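Local structure of DNA fragmentation factor subunit beta (Mus musculus, 1V0D) at residues 127-133 and 245-251; 135-141 and 150-156; 169-173 and 263-268; 205-209 and 294-298; 271-275 and 290-294. The protein cuts DNA as a caspase-activated nuclease, driving DNA fragmentation and chromatin condensation during apoptosis. One frame throughout, in Å; residues are numbered along the deposited sequence.

Contact 1: residues 127-133 and 245-251; sequences HHVSQNI and NPYGNRE
The imidazole of His127 is met on one face by Glu251 and at its edge by Asn249. Glu251 OE2 stands over the centre of the ring, 4.0 Å above its plane. The Asn249 amide is turned 86° from the imidazole plane, with ND2 lying 3.0 Å from His127 CD2. His127 CG is anti to its backbone N (chi1 173°), which swings the ring from the end of helix 116-129 toward residues 249-251. The other end of the Asn249 amide caps the next helix: its OD1 accepts a weak bond from Glu251 N and another bond from Ser252 N. One backbone bond ties the segments, Asn132 N to Gly248 O, 2.9 Å long with an N-H...O angle of 159°. Gly248 has no side chain, and its CA packs 3.7 Å from Ile133 CG1. Branches CG2 and CD1 of Ile133 rest against the end of the Asn245 side chain. Glu251 bonds by OE1 to the zinc ligand His242 of the second subunit, while OE2 only lies over the His127 ring. The carboxylate therefore sits near both the end of helix 116-129 and the dimer interface, and its negative charge could polarise the His127 ring.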
# COMPACT_ATOMS: atom_id res chain seq x y z
N HIS A 127 15.04 8.29 -8.73
CA HIS A 127 14.02 8.64 -7.74
C HIS A 127 14.70 9.31 -6.56
O HIS A 127 14.35 10.42 -6.19
CB HIS A 127 13.29 7.39 -7.23
CG HIS A 127 12.36 7.66 -6.09
ND1 HIS A 127 12.27 6.84 -4.99
CD2 HIS A 127 11.47 8.66 -5.88
CE1 HIS A 127 11.37 7.32 -4.15
NE2 HIS A 127 10.87 8.43 -4.67
N HIS A 128 15.67 8.60 -5.99
CA HIS A 128 16.41 9.09 -4.84
C HIS A 128 16.96 10.49 -5.02
O HIS A 128 16.94 11.29 -4.08
CB HIS A 128 17.56 8.13 -4.53
CG HIS A 128 18.31 8.46 -3.29
ND1 HIS A 128 19.07 9.60 -3.15
CD2 HIS A 128 18.42 7.80 -2.11
CE1 HIS A 128 19.62 9.63 -1.95
NE2 HIS A 128 19.24 8.54 -1.30
N VAL A 129 17.42 10.79 -6.22
CA VAL A 129 17.99 12.10 -6.51
C VAL A 129 16.97 13.17 -6.92
O VAL A 129 17.06 14.30 -6.46
CB VAL A 129 19.08 12.00 -7.59
CG1 VAL A 129 19.63 13.37 -7.90
CG2 VAL A 129 20.19 11.09 -7.10
N SER A 130 16.02 12.81 -7.78
CA SER A 130 14.99 13.76 -8.22
C SER A 130 14.12 14.11 -7.02
O SER A 130 12.94 13.80 -6.99
CB SER A 130 14.09 13.15 -9.30
OG SER A 130 14.78 12.96 -10.53
N GLN A 131 14.71 14.78 -6.04
CA GLN A 131 13.98 15.14 -4.84
C GLN A 131 14.14 16.60 -4.45
O GLN A 131 15.15 17.24 -4.76
CB GLN A 131 14.44 14.22 -3.69
CG GLN A 131 14.57 14.88 -2.33
CD GLN A 131 15.79 15.78 -2.22
OE1 GLN A 131 16.92 15.33 -2.44
NE2 GLN A 131 15.57 17.04 -1.86
N ASN A 132 13.14 17.14 -3.76
CA ASN A 132 13.19 18.52 -3.31
C ASN A 132 12.52 18.69 -1.95
O ASN A 132 11.49 19.35 -1.80
CB ASN A 132 12.54 19.44 -4.34
CG ASN A 132 12.70 20.90 -3.99
OD1 ASN A 132 13.42 21.25 -3.04
ND2 ASN A 132 12.04 21.77 -4.74
N ILE A 133 13.15 18.08 -0.94
CA ILE A 133 12.67 18.10 0.43
C ILE A 133 12.52 19.51 1.00
O ILE A 133 11.53 19.83 1.66
CB ILE A 133 13.63 17.34 1.34
CG1 ILE A 133 13.75 15.90 0.87
CG2 ILE A 133 13.15 17.40 2.77
CD1 ILE A 133 14.80 15.11 1.62
N ASN A 245 10.84 10.27 3.50
CA ASN A 245 10.58 11.69 3.63
C ASN A 245 9.52 12.07 2.61
O ASN A 245 9.83 12.48 1.49
CB ASN A 245 11.86 12.50 3.40
CG ASN A 245 11.69 13.98 3.78
OD1 ASN A 245 12.63 14.63 4.23
ND2 ASN A 245 10.48 14.51 3.58
N PRO A 246 8.25 11.94 2.99
CA PRO A 246 7.13 12.26 2.10
C PRO A 246 7.15 13.69 1.57
O PRO A 246 6.43 14.01 0.63
CB PRO A 246 5.91 11.99 2.98
CG PRO A 246 6.41 12.34 4.35
CD PRO A 246 7.77 11.69 4.37
N TYR A 247 7.99 14.54 2.16
CA TYR A 247 8.04 15.94 1.73
C TYR A 247 8.89 16.26 0.51
O TYR A 247 8.76 17.36 -0.05
CB TYR A 247 8.55 16.84 2.86
CG TYR A 247 7.61 17.00 4.01
CD1 TYR A 247 7.60 16.07 5.06
CD2 TYR A 247 6.76 18.10 4.09
CE1 TYR A 247 6.76 16.24 6.16
CE2 TYR A 247 5.92 18.27 5.19
CZ TYR A 247 5.93 17.33 6.22
OH TYR A 247 5.12 17.49 7.31
N GLY A 248 9.75 15.36 0.06
CA GLY A 248 10.57 15.74 -1.07
C GLY A 248 10.35 15.07 -2.39
O GLY A 248 11.27 15.01 -3.21
N ASN A 249 9.13 14.62 -2.66
CA ASN A 249 8.91 13.89 -3.90
C ASN A 249 7.44 13.48 -3.97
O ASN A 249 6.85 13.12 -2.95
CB ASN A 249 9.83 12.68 -3.84
CG ASN A 249 9.77 11.82 -5.04
OD1 ASN A 249 8.70 11.35 -5.43
ND2 ASN A 249 10.93 11.56 -5.64
N ARG A 250 6.86 13.53 -5.16
CA ARG A 250 5.46 13.15 -5.33
C ARG A 250 5.27 11.67 -5.02
O ARG A 250 4.38 11.29 -4.27
CB ARG A 250 5.00 13.42 -6.76
CG ARG A 250 3.64 12.83 -7.04
CD ARG A 250 3.18 13.03 -8.46
NE ARG A 250 1.91 12.33 -8.65
CZ ARG A 250 1.79 11.09 -9.13
NH1 ARG A 250 2.88 10.40 -9.50
NH2 ARG A 250 0.59 10.53 -9.19
N GLU A 251 6.10 10.83 -5.62
CA GLU A 251 6.01 9.40 -5.41
C GLU A 251 6.24 9.08 -3.93
O GLU A 251 5.66 8.13 -3.39
CB GLU A 251 7.06 8.69 -6.26
CG GLU A 251 7.02 7.18 -6.15
CD GLU A 251 7.84 6.51 -7.24
OE1 GLU A 251 7.54 6.77 -8.44
OE2 GLU A 251 8.77 5.74 -6.91

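Contact 2: residues 135-141 and 150-156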
# COMPACT_ATOMS: atom_id res chain seq x y z
N ALA A 135 11.79 22.34 -0.37
CA ALA A 135 10.64 23.12 -0.82
C ALA A 135 9.40 22.84 0.04
O ALA A 135 9.15 21.70 0.43
CB ALA A 135 10.34 22.81 -2.28
N GLU A 136 8.62 23.87 0.33
CA GLU A 136 7.44 23.68 1.17
C GLU A 136 6.13 24.05 0.50
O GLU A 136 5.08 23.47 0.80
CB GLU A 136 7.59 24.50 2.45
CG GLU A 136 6.42 24.37 3.41
CD GLU A 136 6.37 23.02 4.12
OE1 GLU A 136 5.30 22.69 4.69
OE2 GLU A 136 7.39 22.29 4.12
N THR A 137 6.19 25.03 -0.40
CA THR A 137 4.99 25.51 -1.08
C THR A 137 4.77 24.92 -2.46
O THR A 137 5.72 24.51 -3.14
CB THR A 137 5.02 27.01 -1.22
OG1 THR A 137 5.39 27.58 0.04
CG2 THR A 137 3.63 27.53 -1.61
N ARG A 138 3.51 24.92 -2.87
CA ARG A 138 3.10 24.41 -4.16
C ARG A 138 3.76 25.25 -5.25
O ARG A 138 4.07 24.76 -6.33
CB ARG A 138 1.59 24.48 -4.29
CG ARG A 138 1.03 23.64 -5.40
CD ARG A 138 -0.45 23.44 -5.19
NE ARG A 138 -0.95 22.31 -5.95
CZ ARG A 138 -2.17 21.80 -5.81
NH1 ARG A 138 -3.02 22.34 -4.93
NH2 ARG A 138 -2.55 20.75 -6.54
N GLU A 139 3.97 26.53 -4.92
CA GLU A 139 4.61 27.47 -5.83
C GLU A 139 6.05 27.04 -6.15
O GLU A 139 6.44 26.99 -7.31
CB GLU A 139 4.61 28.87 -5.20
CG GLU A 139 5.11 29.99 -6.12
CD GLU A 139 4.10 30.36 -7.21
OE1 GLU A 139 2.94 30.70 -6.87
OE2 GLU A 139 4.48 30.32 -8.41
N GLN A 140 6.82 26.72 -5.11
CA GLN A 140 8.21 26.32 -5.30
C GLN A 140 8.48 24.85 -5.62
O GLN A 140 9.63 24.46 -5.79
CB GLN A 140 9.05 26.73 -4.09
CG GLN A 140 8.28 26.77 -2.79
CD GLN A 140 9.17 27.13 -1.63
OE1 GLN A 140 8.70 27.42 -0.52
NE2 GLN A 140 10.49 27.11 -1.86
N ASP A 141 7.42 24.05 -5.72
CA ASP A 141 7.57 22.63 -6.04
C ASP A 141 6.21 22.02 -6.32
O ASP A 141 5.78 21.10 -5.64
CB ASP A 141 8.26 21.88 -4.90
CG ASP A 141 8.53 20.41 -5.24
OD1 ASP A 141 8.98 20.12 -6.37
OD2 ASP A 141 8.31 19.55 -4.36
N SER A 150 -7.00 21.77 -4.92
CA SER A 150 -6.33 23.06 -4.91
C SER A 150 -6.16 23.66 -3.53
O SER A 150 -5.17 24.35 -3.28
CB SER A 150 -7.08 24.04 -5.80
OG SER A 150 -7.12 23.55 -7.13
N ARG A 151 -7.10 23.39 -2.63
CA ARG A 151 -7.04 23.92 -1.27
C ARG A 151 -5.66 23.69 -0.65
O ARG A 151 -5.25 24.43 0.24
CB ARG A 151 -8.11 23.25 -0.40
CG ARG A 151 -8.02 21.73 -0.47
CD ARG A 151 -9.32 21.03 -0.10
NE ARG A 151 -9.39 20.68 1.31
CZ ARG A 151 -10.07 19.63 1.77
NH1 ARG A 151 -10.73 18.84 0.93
NH2 ARG A 151 -10.10 19.38 3.08
N PHE A 152 -4.95 22.67 -1.14
CA PHE A 152 -3.63 22.35 -0.61
C PHE A 152 -2.52 23.16 -1.26
O PHE A 152 -2.08 22.87 -2.37
CB PHE A 152 -3.37 20.85 -0.73
CG PHE A 152 -4.33 20.01 0.06
CD1 PHE A 152 -5.02 18.96 -0.54
CD2 PHE A 152 -4.59 20.30 1.39
CE1 PHE A 152 -5.97 18.23 0.17
CE2 PHE A 152 -5.54 19.58 2.11
CZ PHE A 152 -6.23 18.54 1.50
N ARG A 153 -2.06 24.17 -0.53
CA ARG A 153 -1.00 25.06 -0.98
C ARG A 153 0.34 24.65 -0.37
O ARG A 153 1.39 24.77 -1.00
CB ARG A 153 -1.32 26.50 -0.53
CG ARG A 153 -2.55 27.14 -1.16
CD ARG A 153 -2.20 27.85 -2.47
NE ARG A 153 -2.18 26.96 -3.62
CZ ARG A 153 -1.46 27.17 -4.72
NH1 ARG A 153 -0.68 28.25 -4.82
NH2 ARG A 153 -1.52 26.31 -5.73
N ASN A 154 0.28 24.17 0.87
CA ASN A 154 1.47 23.80 1.61
C ASN A 154 1.63 22.29 1.77
O ASN A 154 0.65 21.56 1.81
CB ASN A 154 1.41 24.46 2.99
CG ASN A 154 2.73 24.38 3.73
OD1 ASN A 154 2.83 24.74 4.91
ND2 ASN A 154 3.77 23.92 3.03
N LYS A 155 2.88 21.82 1.85
CA LYS A 155 3.14 20.39 2.04
C LYS A 155 2.73 19.93 3.45
O LYS A 155 1.91 19.02 3.60
CB LYS A 155 4.61 20.08 1.81
CG LYS A 155 5.06 20.11 0.36
CD LYS A 155 6.51 19.70 0.23
CE LYS A 155 6.99 19.78 -1.20
NZ LYS A 155 8.47 19.61 -1.27
N SER A 156 3.32 20.55 4.47
CA SER A 156 3.00 20.20 5.85
C SER A 156 1.49 20.15 5.99
O SER A 156 0.94 19.24 6.62
CB SER A 156 3.54 21.25 6.83
OG SER A 156 4.95 21.19 6.93
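A single antiparallel beta bridge, Thr137 with Asn154, joins the loop after helix 116-129 to the start of helix 155-175. Glu136 O accepts from Lys155 N at 2.9 Å and Arg138 N donates to Arg153 O at 2.8 Å, on either side of this non-hydrogen-bonded pair. The Glu136 side chain bends at chi2 (73°) and brings OE1 to the helix start. There Ser156 OG, at 2.7 Å, and Ser156 N, at 2.9 Å, reach OE1 from opposite faces of the carboxylate plane. Its OE2 forms a salt bridge with Arg212. With an alanine here, Ser156 N and OG would probably lose their shared acceptor and Arg212 its charged mate. Arg138 NH1 makes a weak bond to Phe152 O; NH2 bonds to Leu148 O. The extended Lys155 chain runs past Glu136 O to Ala135 and Asp141. Its NZ serves Tyr247 O and meets Trp144 in a cation-pi contact. The same nitrogen donates to Ala135 O at 2.8 Å and makes a salt bridge with Asp141 OD2 at 3.1 Å.

Contact 3: residues 169-173 and 263-268; sequences GYLRE and HIIEKK
Glu173 and Lys267 form a salt bridge, with Glu173 OE2 3.1 Å from Lys267 NZ. The position of NZ is less certain, because it is modelled very close to Tyr170. The lysine chain is extended beyond CG and crosses the Glu173 side chain at about a right angle. Lys268 NZ adds a second positive charge, 4.4 Å from Glu173 OE1 and beyond salt-bridge range. Next to the charged pair lies a T-shaped aromatic contact. His263 turns its edge to the face of Tyr170, the ring centroids 4.8 Å apart and the planes at 73°. Its CE1 sits over the centre of the phenol ring, 3.6 Å above the plane. Lys267 CB covers one face of the imidazole, offset toward the rim. His263 NE2 bonds to Leu294 O, at the end of helix 287-295. Tyr170 also packs on Phe295 of that helix, through its CB and backbone. The His263 side chain is about 5 Å from the bound magnesium ion, whose ligands include the adjoining residue Asp262. Together the Leu294 bond and the Tyr170 face probably limit rotation of the imidazole, consistent with helix 155-175 helping to orient a ring beside the metal site of this His-Me finger nuclease.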
# COMPACT_ATOMS: atom_id res chain seq x y z
N GLY A 169 -10.67 8.48 10.79
CA GLY A 169 -11.13 7.20 10.32
C GLY A 169 -11.28 6.25 11.49
O GLY A 169 -12.23 5.47 11.56
N TYR A 170 -10.33 6.30 12.42
CA TYR A 170 -10.41 5.45 13.60
C TYR A 170 -11.64 5.86 14.43
O TYR A 170 -12.32 5.00 15.00
CB TYR A 170 -9.12 5.54 14.45
CG TYR A 170 -7.84 5.18 13.71
CD1 TYR A 170 -7.84 4.26 12.66
CD2 TYR A 170 -6.61 5.75 14.09
CE1 TYR A 170 -6.66 3.92 12.00
CE2 TYR A 170 -5.43 5.40 13.42
CZ TYR A 170 -5.47 4.49 12.38
OH TYR A 170 -4.33 4.15 11.70
N LEU A 171 -11.95 7.16 14.50
CA LEU A 171 -13.11 7.59 15.27
C LEU A 171 -14.40 7.06 14.64
O LEU A 171 -15.33 6.65 15.35
CB LEU A 171 -13.22 9.10 15.36
CG LEU A 171 -13.82 9.60 16.69
CD1 LEU A 171 -14.36 11.00 16.50
CD2 LEU A 171 -14.95 8.69 17.19
N ARG A 172 -14.47 7.07 13.31
CA ARG A 172 -15.65 6.56 12.64
C ARG A 172 -15.80 5.10 13.01
O ARG A 172 -16.82 4.70 13.57
CB ARG A 172 -15.53 6.72 11.12
CG ARG A 172 -15.54 8.17 10.63
CD ARG A 172 -15.45 8.24 9.11
NE ARG A 172 -14.36 9.12 8.67
CZ ARG A 172 -13.29 8.70 8.00
NH1 ARG A 172 -13.15 7.41 7.69
NH2 ARG A 172 -12.34 9.57 7.65
N GLU A 173 -14.77 4.31 12.72
CA GLU A 173 -14.80 2.89 13.04
C GLU A 173 -15.32 2.63 14.45
O GLU A 173 -15.99 1.63 14.68
CB GLU A 173 -13.40 2.29 12.88
CG GLU A 173 -12.87 2.31 11.45
CD GLU A 173 -11.48 1.67 11.33
OE1 GLU A 173 -11.32 0.51 11.78
OE2 GLU A 173 -10.56 2.33 10.79
N HIS A 263 -1.86 0.09 15.64
CA HIS A 263 -2.20 0.00 17.06
C HIS A 263 -1.50 -1.21 17.69
O HIS A 263 -1.68 -2.34 17.22
CB HIS A 263 -3.71 -0.17 17.25
CG HIS A 263 -4.52 1.03 16.89
ND1 HIS A 263 -4.76 1.42 15.58
CD2 HIS A 263 -5.18 1.93 17.66
CE1 HIS A 263 -5.53 2.49 15.57
NE2 HIS A 263 -5.80 2.82 16.82
N ILE A 264 -0.72 -0.98 18.74
CA ILE A 264 -0.03 -2.07 19.41
C ILE A 264 -1.07 -3.00 20.03
O ILE A 264 -1.02 -4.21 19.86
CB ILE A 264 0.91 -1.56 20.49
CG1 ILE A 264 1.87 -0.52 19.88
CG2 ILE A 264 1.69 -2.73 21.09
CD1 ILE A 264 2.85 0.08 20.86
N ILE A 265 -2.01 -2.43 20.77
CA ILE A 265 -3.09 -3.22 21.33
C ILE A 265 -4.16 -2.99 20.26
O ILE A 265 -4.70 -1.88 20.14
CB ILE A 265 -3.57 -2.65 22.69
CG1 ILE A 265 -2.43 -2.67 23.70
CG2 ILE A 265 -4.74 -3.46 23.21
CD1 ILE A 265 -2.84 -2.21 25.09
N GLU A 266 -4.42 -4.02 19.46
CA GLU A 266 -5.37 -3.93 18.36
C GLU A 266 -6.65 -3.23 18.75
O GLU A 266 -7.28 -3.56 19.75
CB GLU A 266 -5.67 -5.32 17.83
CG GLU A 266 -4.45 -6.03 17.32
CD GLU A 266 -4.76 -7.42 16.80
OE1 GLU A 266 -5.09 -8.30 17.62
OE2 GLU A 266 -4.69 -7.62 15.56
N LYS A 267 -7.06 -2.26 17.94
CA LYS A 267 -8.24 -1.51 18.27
C LYS A 267 -9.55 -2.21 17.98
O LYS A 267 -10.46 -2.22 18.81
CB LYS A 267 -8.22 -0.15 17.58
CG LYS A 267 -9.10 -0.06 16.37
CD LYS A 267 -9.12 1.32 15.79
CE LYS A 267 -9.94 1.31 14.51
NZ LYS A 267 -9.91 2.62 13.82
N LYS A 268 -9.65 -2.81 16.80
CA LYS A 268 -10.90 -3.49 16.44
C LYS A 268 -11.00 -4.81 17.17
O LYS A 268 -12.02 -5.16 17.74
CB LYS A 268 -10.95 -3.71 14.93
CG LYS A 268 -12.35 -3.98 14.37
CD LYS A 268 -12.34 -3.82 12.84
CE LYS A 268 -13.74 -3.64 12.25
NZ LYS A 268 -13.66 -3.05 10.87

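Contact 4: residues 205-209 and 294-298; sequences YNGSY and LFTAE
Phe295 comes first, at the end of helix 287-295, and turns its carbonyl toward residues 206 and 209. Its O atom lies near the plane of the Tyr209 ring, at the edge, 4.2 Å from CE2. The Asn206 side chain reaches toward the same carbonyl, and Asn206 CB lies over one face of the Tyr209 ring, offset toward the rim. The Phe295 ring leads the other way, onto Met196 and Leu200 of helix 186-202. Thr296 is where the chain leaves the helix. Its CG2 is 3.5 Å from Tyr209 OH. Ala297 provides the one clear hydrogen bond across the segments: its backbone N donates to Tyr209 OH at 2.9 Å and 151°. Ala297 CB packs on the same end of the phenol, 3.8 Å from CZ. Tyr209 reaches this point because CG lies anti to its carbonyl carbon (chi1 -71°), and the ring crosses from the 3-10 segment containing residues 207-209. A phenylalanine in its place would probably leave Ala297 N without this acceptor, its ring meeting Ala297 by packing alone. The phenol accepts a main-chain N-H just past the helix end, joining the loop after helix 186-202 to the chain leading into strand 300-303.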
# COMPACT_ATOMS: atom_id res chain seq x y z
N TYR A 205 -7.32 16.38 15.80
CA TYR A 205 -7.11 15.02 15.35
C TYR A 205 -5.64 14.59 15.27
O TYR A 205 -5.29 13.72 14.46
CB TYR A 205 -7.81 14.83 14.00
CG TYR A 205 -9.27 15.20 14.06
CD1 TYR A 205 -9.68 16.54 14.08
CD2 TYR A 205 -10.25 14.22 14.19
CE1 TYR A 205 -11.02 16.90 14.26
CE2 TYR A 205 -11.60 14.56 14.37
CZ TYR A 205 -11.98 15.89 14.40
OH TYR A 205 -13.31 16.22 14.61
N ASN A 206 -4.78 15.19 16.09
CA ASN A 206 -3.37 14.83 16.08
C ASN A 206 -2.69 14.88 14.72
O ASN A 206 -1.68 14.20 14.52
CB ASN A 206 -3.19 13.42 16.66
CG ASN A 206 -3.42 13.38 18.16
OD1 ASN A 206 -3.97 12.42 18.69
ND2 ASN A 206 -3.00 14.44 18.85
N GLY A 207 -3.23 15.67 13.80
CA GLY A 207 -2.63 15.78 12.48
C GLY A 207 -1.20 16.25 12.62
O GLY A 207 -0.37 16.14 11.71
N SER A 208 -0.91 16.80 13.79
CA SER A 208 0.41 17.30 14.13
C SER A 208 1.47 16.21 13.97
O SER A 208 2.63 16.49 13.67
CB SER A 208 0.37 17.79 15.57
OG SER A 208 1.67 17.85 16.11
N TYR A 209 1.08 14.96 14.15
CA TYR A 209 2.02 13.86 14.01
C TYR A 209 2.77 13.83 12.69
O TYR A 209 3.93 13.42 12.66
CB TYR A 209 1.31 12.50 14.19
CG TYR A 209 0.86 12.19 15.60
CD1 TYR A 209 1.49 12.77 16.70
CD2 TYR A 209 -0.16 11.27 15.84
CE1 TYR A 209 1.10 12.44 18.00
CE2 TYR A 209 -0.55 10.93 17.14
CZ TYR A 209 0.08 11.52 18.21
OH TYR A 209 -0.30 11.20 19.48
N LEU A 294 -6.86 4.38 21.49
CA LEU A 294 -7.45 4.54 20.17
C LEU A 294 -6.87 5.60 19.26
O LEU A 294 -6.81 5.39 18.05
CB LEU A 294 -8.96 4.79 20.33
CG LEU A 294 -9.78 3.67 20.99
CD1 LEU A 294 -11.05 4.18 21.61
CD2 LEU A 294 -10.11 2.63 19.96
N PHE A 295 -6.39 6.72 19.80
CA PHE A 295 -5.92 7.80 18.92
C PHE A 295 -4.56 8.42 19.17
O PHE A 295 -4.18 9.34 18.46
CB PHE A 295 -6.93 8.95 18.94
CG PHE A 295 -8.37 8.51 18.95
CD1 PHE A 295 -9.15 8.67 20.10
CD2 PHE A 295 -8.96 7.97 17.80
CE1 PHE A 295 -10.50 8.29 20.10
CE2 PHE A 295 -10.31 7.58 17.79
CZ PHE A 295 -11.08 7.75 18.95
N THR A 296 -3.82 7.94 20.16
CA THR A 296 -2.54 8.55 20.51
C THR A 296 -1.32 7.71 20.17
O THR A 296 -1.40 6.50 20.01
CB THR A 296 -2.53 8.85 22.02
OG1 THR A 296 -3.65 9.68 22.33
CG2 THR A 296 -1.26 9.56 22.45
N ALA A 297 -0.17 8.38 20.06
CA ALA A 297 1.06 7.67 19.76
C ALA A 297 1.42 6.78 20.93
O ALA A 297 2.38 6.02 20.86
CB ALA A 297 2.18 8.66 19.49
N GLU A 298 0.66 6.86 22.02
CA GLU A 298 0.94 6.00 23.17
C GLU A 298 0.73 4.55 22.77
O GLU A 298 1.40 3.66 23.27
CB GLU A 298 0.00 6.31 24.34
CG GLU A 298 0.14 7.69 24.92
CD GLU A 298 -0.89 7.97 26.01
OE1 GLU A 298 -0.87 7.27 27.06
OE2 GLU A 298 -1.71 8.90 25.80

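Contact 5: residues 271-275 and 290-294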
# COMPACT_ATOMS: atom_id res chain seq x y z
N VAL A 271 -9.32 -3.27 21.76
CA VAL A 271 -9.68 -2.03 22.45
C VAL A 271 -11.16 -1.63 22.37
O VAL A 271 -11.79 -1.39 23.40
CB VAL A 271 -8.86 -0.83 21.94
CG1 VAL A 271 -9.22 0.41 22.72
CG2 VAL A 271 -7.37 -1.10 22.08
N VAL A 272 -11.72 -1.55 21.17
CA VAL A 272 -13.12 -1.15 21.03
C VAL A 272 -14.03 -2.07 21.83
O VAL A 272 -14.76 -1.61 22.70
CB VAL A 272 -13.56 -1.11 19.54
CG1 VAL A 272 -15.08 -1.01 19.41
CG2 VAL A 272 -12.91 0.10 18.86
N PRO A 273 -13.98 -3.38 21.57
CA PRO A 273 -14.84 -4.30 22.32
C PRO A 273 -14.63 -4.20 23.84
O PRO A 273 -15.61 -4.22 24.60
CB PRO A 273 -14.46 -5.66 21.75
CG PRO A 273 -13.07 -5.48 21.30
CD PRO A 273 -13.09 -4.11 20.67
N THR A 274 -13.39 -4.08 24.31
CA THR A 274 -13.15 -3.92 25.74
C THR A 274 -13.87 -2.64 26.21
O THR A 274 -14.45 -2.60 27.29
CB THR A 274 -11.67 -3.76 26.06
OG1 THR A 274 -10.99 -5.00 25.81
CG2 THR A 274 -11.49 -3.38 27.49
N LEU A 275 -13.82 -1.61 25.36
CA LEU A 275 -14.46 -0.33 25.64
C LEU A 275 -15.94 -0.55 25.84
O LEU A 275 -16.53 -0.06 26.81
CB LEU A 275 -14.21 0.63 24.47
CG LEU A 275 -14.60 2.11 24.57
CD1 LEU A 275 -15.99 2.30 24.06
CD2 LEU A 275 -14.48 2.61 26.01
N PHE A 290 -8.92 4.74 27.11
CA PHE A 290 -9.29 4.21 25.80
C PHE A 290 -8.95 5.22 24.71
O PHE A 290 -8.61 4.85 23.58
CB PHE A 290 -10.78 3.89 25.77
CG PHE A 290 -11.16 2.73 26.64
CD1 PHE A 290 -11.59 2.94 27.95
CD2 PHE A 290 -10.99 1.42 26.19
CE1 PHE A 290 -11.86 1.85 28.80
CE2 PHE A 290 -11.25 0.33 27.03
CZ PHE A 290 -11.68 0.55 28.34
N TYR A 291 -9.04 6.49 25.05
CA TYR A 291 -8.69 7.54 24.11
C TYR A 291 -7.22 7.32 23.73
O TYR A 291 -6.88 7.20 22.55
CB TYR A 291 -8.88 8.90 24.77
CG TYR A 291 -8.43 10.06 23.92
CD1 TYR A 291 -9.23 10.54 22.89
CD2 TYR A 291 -7.19 10.66 24.13
CE1 TYR A 291 -8.81 11.61 22.09
CE2 TYR A 291 -6.76 11.72 23.34
CZ TYR A 291 -7.58 12.19 22.33
OH TYR A 291 -7.15 13.24 21.55
N SER A 292 -6.36 7.26 24.73
CA SER A 292 -4.94 7.03 24.50
C SER A 292 -4.74 5.88 23.54
O SER A 292 -4.04 6.00 22.53
CB SER A 292 -4.24 6.66 25.80
OG SER A 292 -4.35 7.71 26.74
N LEU A 293 -5.36 4.76 23.88
CA LEU A 293 -5.27 3.54 23.10
C LEU A 293 -5.74 3.70 21.67
O LEU A 293 -5.09 3.23 20.73
CB LEU A 293 -6.08 2.42 23.78
CG LEU A 293 -5.38 1.47 24.78
CD1 LEU A 293 -4.12 2.09 25.36
CD2 LEU A 293 -6.36 1.10 25.87
N LEU A 294 -6.86 4.38 21.49
CA LEU A 294 -7.45 4.54 20.17
C LEU A 294 -6.87 5.60 19.26
O LEU A 294 -6.81 5.39 18.05
CB LEU A 294 -8.96 4.79 20.33
CG LEU A 294 -9.78 3.67 20.99
CD1 LEU A 294 -11.05 4.18 21.61
CD2 LEU A 294 -10.11 2.63 19.96
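Val271 meets three side chains of the neighbouring helix. Its CG1, anti to the backbone N (chi1 -177°), lies 3.7 Å from Leu294 CD2. The same methyl also touches Leu293 CB at 3.9 Å and Phe290 CD2 at 4.0 Å. Val272 points its CB away from the partner helix, yet its CG2 still comes within 3.9 Å of Leu294 CD2. That leucine methyl thus touches both valines. Val272 packs in addition on Tyr189 of helix 186-202 and Val174 of helix 155-175. The helix is kinked at Pro273, whose N makes no bond to the turn before. Thr274 brings its methyl to the rim of the Phe290 ring, with CG2 in the ring plane and 3.7 Å from CE2. Its hydroxyl OG1 bonds instead to Thr270 O within its own helix. Leu275 approaches the same ring from above. Its CD2 is 3.5 Å from the Phe290 ring centroid and 18° off the normal, a CH-pi contact over the face. The two segments run nearly antiparallel, at 162°, and their axes pass 10.6 Å apart. In the chain, this pair of helices lies between the paired strands 260-263 and 300-303. Across it only carbon atoms of side chains meet in the main contacts, so the pair is joined by burial of apolar groups, with the Phe290 ring packed against Leu275 and Thr274.

Contacts 1 and 2 form one cluster, with centres 14 Å apart, joined where Lys155 NZ lies 2.6 Å from Tyr247 O. Contacts 3, 4 and 5 form a second cluster: the centres of contacts 3 and 5 are 8 Å apart, and those of 3 and 4 are 12 Å apart. Contacts 4 and 5 share Leu294, and its O, 3.0 Å from His263 NE2, ties both to contact 3. Helix 155-175 spans both clusters, starting at contact 2 and reaching contact 3, 30 Å away between centres. Contact 3 lies next to the magnesium ion. The clusters are well separated, the centres of contacts 1 and 5 being 36 Å apart.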